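Local coordinates for PrimPol AEP domain (PP-N190) (Cyanophage S-2L, PDB 6ZP9), which probably primes and extends DNA as the AEP domain of the primase-polymerase of a cyanophage that carries 2-aminoadenine in place of adenine, at residues 23-28 and 112-117; 102-105 and 110-113. One frame throughout, in Å; residues are numbered along the deposited sequence.

Interaction 1: residues 23-28 and 112-117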
ATOM      1  N   LEU A  23      -4.121   4.043  -7.659  1.00 13.37           N
ATOM      2  CA  LEU A  23      -3.001   4.661  -8.369  1.00 13.07           C
ATOM      3  C   LEU A  23      -3.093   6.182  -8.340  1.00 12.31           C
ATOM      4  O   LEU A  23      -2.080   6.871  -8.161  1.00 13.30           O
ATOM      5  CB  LEU A  23      -2.962   4.168  -9.821  1.00 13.96           C
ATOM      6  CG  LEU A  23      -2.090   2.950 -10.150  1.00 25.02           C
ATOM      7  CD1 LEU A  23      -2.377   1.826  -9.201  1.00 23.28           C
ATOM      8  CD2 LEU A  23      -2.349   2.492 -11.569  1.00 19.79           C
ATOM      9  N   SER A  24      -4.303   6.718  -8.531  1.00 12.90           N
ATOM     10  CA  SER A  24      -4.504   8.158  -8.560  1.00 12.39           C
ATOM     11  C   SER A  24      -4.155   8.794  -7.217  1.00 12.33           C
ATOM     12  O   SER A  24      -3.441   9.802  -7.154  1.00 12.96           O
ATOM     13  CB  SER A  24      -5.959   8.451  -8.928  1.00 18.81           C
ATOM     14  OG  SER A  24      -6.105   9.807  -9.293  1.00 26.67           O
ATOM     15  N   LEU A  25      -4.663   8.226  -6.130  1.00 12.01           N
ATOM     16  CA  LEU A  25      -4.362   8.790  -4.824  1.00 12.53           C
ATOM     17  C   LEU A  25      -2.870   8.713  -4.512  1.00 12.19           C
ATOM     18  O   LEU A  25      -2.338   9.569  -3.799  1.00 14.80           O
ATOM     19  CB  LEU A  25      -5.187   8.080  -3.758  1.00 14.11           C
ATOM     20  CG  LEU A  25      -6.706   8.262  -3.884  1.00 14.33           C
ATOM     21  CD1 LEU A  25      -7.419   7.387  -2.849  1.00 17.54           C
ATOM     22  CD2 LEU A  25      -7.111   9.721  -3.719  1.00 18.64           C
ATOM     23  N   LEU A  26      -2.175   7.723  -5.057  1.00 11.51           N
ATOM     24  CA  LEU A  26      -0.732   7.624  -4.882  1.00 13.08           C
ATOM     25  C   LEU A  26       0.048   8.457  -5.889  1.00 10.92           C
ATOM     26  O   LEU A  26       1.284   8.388  -5.891  1.00 13.69           O
ATOM     27  CB  LEU A  26      -0.292   6.160  -4.974  1.00 12.77           C
ATOM     28  CG  LEU A  26      -0.715   5.291  -3.787  1.00 13.73           C
ATOM     29  CD1 LEU A  26      -0.307   3.848  -4.064  1.00 15.34           C
ATOM     30  CD2 LEU A  26      -0.105   5.804  -2.477  1.00 14.41           C
ATOM     31  N   ARG A  27      -0.644   9.238  -6.725  1.00 12.83           N
ATOM     32  CA  ARG A  27      -0.021  10.071  -7.763  1.00 14.49           C
ATOM     33  C   ARG A  27       0.904   9.253  -8.666  1.00 13.10           C
ATOM     34  O   ARG A  27       1.926   9.743  -9.155  1.00 15.00           O
ATOM     35  CB  ARG A  27       0.704  11.265  -7.138  1.00 13.85           C
ATOM     36  CG  ARG A  27      -0.268  12.178  -6.378  1.00 14.69           C
ATOM     37  CD  ARG A  27       0.421  13.311  -5.603  1.00 16.19           C
ATOM     38  NE  ARG A  27       1.170  14.200  -6.483  1.00 16.13           N
ATOM     39  CZ  ARG A  27       0.643  15.252  -7.100  1.00 16.57           C
ATOM     40  NH1 ARG A  27      -0.638  15.546  -6.927  1.00 17.32           N
ATOM     41  NH2 ARG A  27       1.397  16.013  -7.883  1.00 19.61           N
ATOM     42  N   LYS A  28       0.531   8.000  -8.917  1.00 13.14           N
ATOM     43  CA  LYS A  28       1.316   7.092  -9.740  1.00 12.66           C
ATOM     44  C   LYS A  28       0.822   7.082 -11.185  1.00 17.17           C
ATOM     45  O   LYS A  28      -0.248   7.596 -11.522  1.00 16.91           O
ATOM     46  CB  LYS A  28       1.281   5.680  -9.158  1.00 14.18           C
ATOM     47  CG  LYS A  28       2.150   5.514  -7.938  1.00 13.73           C
ATOM     48  CD  LYS A  28       1.972   4.120  -7.326  1.00 14.07           C
ATOM     49  CE  LYS A  28       2.687   3.074  -8.163  1.00 15.25           C
ATOM     50  NZ  LYS A  28       4.182   3.180  -8.079  1.00 13.30           N
ATOM     51  N   PRO A 112      -4.629  10.230   7.982  1.00 14.16           N
ATOM     52  CA  PRO A 112      -4.126   9.660   6.727  1.00 13.41           C
ATOM     53  C   PRO A 112      -4.773  10.325   5.515  1.00 13.56           C
ATOM     54  O   PRO A 112      -5.920  10.782   5.563  1.00 15.77           O
ATOM     55  CB  PRO A 112      -4.518   8.179   6.833  1.00 14.37           C
ATOM     56  CG  PRO A 112      -4.628   7.927   8.316  1.00 13.97           C
ATOM     57  CD  PRO A 112      -5.189   9.202   8.879  1.00 14.99           C
ATOM     58  N   SER A 113      -4.011  10.405   4.421  1.00 12.43           N
ATOM     59  CA  SER A 113      -4.591  10.862   3.163  1.00 15.08           C
ATOM     60  C   SER A 113      -5.734   9.955   2.729  1.00 13.63           C
ATOM     61  O   SER A 113      -6.753  10.430   2.212  1.00 15.27           O
ATOM     62  CB  SER A 113      -3.520  10.914   2.076  1.00 15.35           C
ATOM     63  OG  SER A 113      -2.491  11.826   2.417  1.00 13.51           O
ATOM     64  N   PHE A 114      -5.563   8.639   2.894  1.00 14.32           N
ATOM     65  CA  PHE A 114      -6.638   7.678   2.668  1.00 11.31           C
ATOM     66  C   PHE A 114      -6.300   6.390   3.399  1.00 11.33           C
ATOM     67  O   PHE A 114      -5.180   6.190   3.868  1.00 13.25           O
ATOM     68  CB  PHE A 114      -6.883   7.408   1.179  1.00 11.49           C
ATOM     69  CG  PHE A 114      -5.776   6.652   0.485  1.00 11.79           C
ATOM     70  CD1 PHE A 114      -4.679   7.320  -0.020  1.00 11.10           C
ATOM     71  CD2 PHE A 114      -5.872   5.289   0.275  1.00 13.53           C
ATOM     72  CE1 PHE A 114      -3.681   6.648  -0.694  1.00 12.96           C
ATOM     73  CE2 PHE A 114      -4.872   4.597  -0.406  1.00 11.53           C
ATOM     74  CZ  PHE A 114      -3.768   5.288  -0.892  1.00 11.87           C
ATOM     75  N   GLN A 115      -7.300   5.529   3.510  1.00 11.93           N
ATOM     76  CA  GLN A 115      -7.158   4.241   4.163  1.00 14.16           C
ATOM     77  C   GLN A 115      -7.678   3.165   3.226  1.00 14.95           C
ATOM     78  O   GLN A 115      -8.359   3.446   2.238  1.00 13.00           O
ATOM     79  CB  GLN A 115      -7.897   4.216   5.516  1.00 12.80           C
ATOM     80  CG  GLN A 115      -7.362   5.272   6.479  1.00 13.09           C
ATOM     81  CD  GLN A 115      -8.080   5.294   7.801  1.00 14.13           C
ATOM     82  OE1 GLN A 115      -9.248   5.694   7.876  1.00 17.18           O
ATOM     83  NE2 GLN A 115      -7.384   4.893   8.867  1.00 15.50           N
ATOM     84  N   LEU A 116      -7.326   1.921   3.530  1.00 11.52           N
ATOM     85  CA  LEU A 116      -7.686   0.810   2.666  1.00 12.51           C
ATOM     86  C   LEU A 116      -8.123  -0.374   3.513  1.00 14.25           C
ATOM     87  O   LEU A 116      -7.407  -0.783   4.435  1.00 14.71           O
ATOM     88  CB  LEU A 116      -6.518   0.414   1.759  1.00 14.72           C
ATOM     89  CG  LEU A 116      -6.899  -0.596   0.673  1.00 17.23           C
ATOM     90  CD1 LEU A 116      -6.305  -0.189  -0.660  1.00 21.55           C
ATOM     91  CD2 LEU A 116      -6.417  -1.977   1.073  1.00 19.87           C
ATOM     92  N   ARG A 117      -9.292  -0.894   3.193  1.00 14.08           N
ATOM     93  CA  ARG A 117      -9.780  -2.120   3.811  0.51 16.53           C
ATOM     94  C   ARG A 117      -9.343  -3.283   2.930  1.00 16.36           C
ATOM     95  O   ARG A 117      -9.693  -3.326   1.753  1.00 16.64           O
ATOM     96  CB  ARG A 117     -11.328  -2.058   3.945  0.51 19.59           C
ATOM     97  CG  ARG A 117     -11.961  -2.982   4.972  0.51 24.77           C
ATOM     98  CD  ARG A 117     -12.894  -2.210   5.916  0.51 27.06           C
ATOM     99  NE  ARG A 117     -13.677  -1.203   5.207  0.51 28.50           N
ATOM    100  CZ  ARG A 117     -14.124  -0.063   5.739  0.51 27.90           C
ATOM    101  NH1 ARG A 117     -14.822   0.787   4.990  0.51 31.37           N
ATOM    102  NH2 ARG A 117     -13.886   0.229   7.015  0.51 29.25           N
TER
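In the AEP (archaeo-eukaryotic primase) domain, the C-terminal end of helix 16-25 packs against the antiparallel sheet that contains strand 114-117, and the contact comes down to Leu25 and Leu26 closing on the ring of Phe114. No hydrogen bond crosses it; the evidence is apolar and geometric. Leu25 meets the ring with two parts of its side chain. Its CB lies 3.7 Å from Phe114 CE1, while the methyl CD1 sits over one face, 4.0 Å from the ring centroid and 19° off the normal, a CH-pi contact offset toward the rim. The Leu25 torsion, with CG beside the backbone N and anti to the carbonyl carbon (chi1 -64°), helps carry CD1 over the ring, while CB is held near Phe114 CE1 by the backbone. Leu26 comes to the edge instead, its CD2 4.0 Å from Phe114 CZ and near the ring plane, so the two leucines take a face and an edge of one ring.

On the strand side, Phe114 holds CG between its backbone N and carbonyl carbon (chi1 69°), which sends the ring toward the helix end. The strand opens with a classic beta bulge, in which Ser113 and Phe114 together stand across from Tyr126, and the rings of Phe114 and Tyr126 are stacked. Ile178 of strand 177-179 touches both Leu25 and Phe114. Phe114 and Leu26 are buried; the Phe114 side chain is about 13 Å from a bound calcium ion and does not ligate it.

The helix ends at Leu25, and Leu26 and Arg27 lead out of it through a Schellman motif: Arg27 has positive phi, its N bonds to Ser24 O at 2.9 Å, and Lys28 N reaches back to Leu23 O, also at 2.9 Å.

Interaction 2: residues 102-105 and 110-113; sequences GAWE and PRPS
Residues 110-113 run along one face of the indole of Trp104, the third residue of a type I beta turn from Gly102 to Glu105, in a proline-aromatic packing rich in CH-pi contacts. Pro110 takes part through its backbone: its O approaches Trp104 CE3 obliquely at 3.6 Å, and the same oxygen accepts a hydrogen bond from Trp127 NE1, which helps fix the carbonyl beside the ring.

Arg111 follows, in two roles. Its CA lies over the six-membered ring of Trp104, 3.7 Å from the centroid and 21° off the normal. The side chain then sets out with CG opposite the backbone N and bends at chi3, bringing the guanidinium round to the indole's rim, where Arg111 NH1 is 3.5 Å from Trp104 CZ2. The two planes are 76° apart and Trp104 CH2 sits over the guanidinium face, so the indole presents its edge to the cation. Glu105 OE2 is 4.6 Å from Arg111 NH2 but well out of the guanidinium plane: the charges probably attract weakly, without a salt bridge.

Pro112 covers the other half of the same indole face. Its CD is centred on the five-membered ring of Trp104, 3.5 Å from the centroid and only 8° off the normal, while CG sits near CD1 and CG of Trp104. Beyond it, Ser113 has left the indole, its OG hydrogen-bonded to Glu184 O and Val128 N. On the opposite face the turn brings Gly102 O and Glu105 CB over the rim of the indole, 3.8 Å and 3.7 Å above the Trp104 plane.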
ATOM      1  N   GLY A 102      -9.223   4.217  13.521  1.00 16.50           N
ATOM      2  CA  GLY A 102      -8.991   5.513  14.127  1.00 18.72           C
ATOM      3  C   GLY A 102      -7.753   5.636  14.999  1.00 20.43           C
ATOM      4  O   GLY A 102      -7.451   6.734  15.482  1.00 21.45           O
ATOM      5  N   ALA A 103      -7.014   4.542  15.195  1.00 17.01           N
ATOM      6  CA  ALA A 103      -5.945   4.525  16.194  1.00 20.18           C
ATOM      7  C   ALA A 103      -4.760   5.430  15.856  1.00 21.89           C
ATOM      8  O   ALA A 103      -3.915   5.663  16.734  1.00 22.60           O
ATOM      9  CB  ALA A 103      -5.444   3.093  16.407  1.00 21.44           C
ATOM     10  N   TRP A 104      -4.654   5.922  14.617  1.00 17.70           N
ATOM     11  CA  TRP A 104      -3.574   6.853  14.288  1.00 19.61           C
ATOM     12  C   TRP A 104      -3.673   8.121  15.128  1.00 21.37           C
ATOM     13  O   TRP A 104      -2.655   8.762  15.414  1.00 22.00           O
ATOM     14  CB  TRP A 104      -3.612   7.205  12.795  1.00 19.88           C
ATOM     15  CG  TRP A 104      -4.974   7.676  12.384  1.00 18.85           C
ATOM     16  CD1 TRP A 104      -6.002   6.909  11.883  1.00 18.62           C
ATOM     17  CD2 TRP A 104      -5.485   9.007  12.494  1.00 18.95           C
ATOM     18  NE1 TRP A 104      -7.111   7.691  11.664  1.00 17.73           N
ATOM     19  CE2 TRP A 104      -6.825   8.981  12.036  1.00 18.98           C
ATOM     20  CE3 TRP A 104      -4.939  10.222  12.923  1.00 20.47           C
ATOM     21  CZ2 TRP A 104      -7.627  10.127  12.004  1.00 20.69           C
ATOM     22  CZ3 TRP A 104      -5.736  11.351  12.899  1.00 22.38           C
ATOM     23  CH2 TRP A 104      -7.069  11.299  12.435  1.00 18.76           C
ATOM     24  N   GLU A 105      -4.889   8.490  15.536  1.00 20.20           N
ATOM     25  CA  GLU A 105      -5.094   9.750  16.242  1.00 25.19           C
ATOM     26  C   GLU A 105      -4.477   9.714  17.635  1.00 26.44           C
ATOM     27  O   GLU A 105      -3.827  10.680  18.053  1.00 28.32           O
ATOM     28  CB  GLU A 105      -6.589  10.070  16.312  1.00 26.54           C
ATOM     29  CG  GLU A 105      -6.878  11.485  16.766  1.00 35.81           C
ATOM     30  CD  GLU A 105      -8.093  12.083  16.092  1.00 45.52           C
ATOM     31  OE1 GLU A 105      -9.119  11.370  15.977  1.00 47.13           O
ATOM     32  OE2 GLU A 105      -8.016  13.260  15.664  1.00 49.04           O
ATOM     33  N   PRO A 110      -0.907  12.605  12.050  1.00 20.62           N
ATOM     34  CA  PRO A 110      -1.928  13.365  11.324  1.00 19.86           C
ATOM     35  C   PRO A 110      -2.864  12.406  10.600  1.00 17.56           C
ATOM     36  O   PRO A 110      -2.575  11.220  10.436  1.00 18.69           O
ATOM     37  CB  PRO A 110      -1.110  14.211  10.343  1.00 21.91           C
ATOM     38  CG  PRO A 110       0.103  13.403  10.093  1.00 20.04           C
ATOM     39  CD  PRO A 110       0.402  12.657  11.375  1.00 21.97           C
ATOM     40  N   ARG A 111      -4.003  12.938  10.177  1.00 16.99           N
ATOM     41  CA  ARG A 111      -5.012  12.109   9.533  1.00 17.94           C
ATOM     42  C   ARG A 111      -4.462  11.527   8.233  1.00 15.81           C
ATOM     43  O   ARG A 111      -3.855  12.262   7.441  1.00 16.64           O
ATOM     44  CB  ARG A 111      -6.272  12.927   9.250  1.00 20.30           C
ATOM     45  CG  ARG A 111      -7.379  12.128   8.597  1.00 18.31           C
ATOM     46  CD  ARG A 111      -8.620  12.979   8.403  1.00 17.49           C
ATOM     47  NE  ARG A 111      -9.084  13.540   9.671  1.00 22.04           N
ATOM     48  CZ  ARG A 111      -9.877  12.905  10.532  1.00 23.64           C
ATOM     49  NH1 ARG A 111     -10.305  11.666  10.283  1.00 22.21           N
ATOM     50  NH2 ARG A 111     -10.235  13.508  11.659  1.00 22.17           N
ATOM     51  N   PRO A 112      -4.629  10.230   7.982  1.00 14.16           N
ATOM     52  CA  PRO A 112      -4.126   9.660   6.727  1.00 13.41           C
ATOM     53  C   PRO A 112      -4.773  10.325   5.515  1.00 13.56           C
ATOM     54  O   PRO A 112      -5.920  10.782   5.563  1.00 15.77           O
ATOM     55  CB  PRO A 112      -4.518   8.179   6.833  1.00 14.37           C
ATOM     56  CG  PRO A 112      -4.628   7.927   8.316  1.00 13.97           C
ATOM     57  CD  PRO A 112      -5.189   9.202   8.879  1.00 14.99           C
ATOM     58  N   SER A 113      -4.011  10.405   4.421  1.00 12.43           N
ATOM     59  CA  SER A 113      -4.591  10.862   3.163  1.00 15.08           C
ATOM     60  C   SER A 113      -5.734   9.955   2.729  1.00 13.63           C
ATOM     61  O   SER A 113      -6.753  10.430   2.212  1.00 15.27           O
ATOM     62  CB  SER A 113      -3.520  10.914   2.076  1.00 15.35           C
ATOM     63  OG  SER A 113      -2.491  11.826   2.417  1.00 13.51           O
TER

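In the fold
From the N terminus, helix 16-25 comes first, and interaction 1 brings its end against strand 114-117, closing a loop of 83 residues that includes strands 34-38, 49-52, 67-71 and 85-90. Interaction 2 starts inside that loop, just after helix 97-102, and is short, with four residues between its segments. Both contacts end on the same piece of chain, sharing Pro112 and Ser113, so the smaller closure lies at the end of the larger one; their centres are 13 Å apart. They also touch directly, Gln115 NE2 lying 3.9 Å from Trp104 CD1. Together they tie the strand's entry to the N-terminal helix and to the turn preceding it.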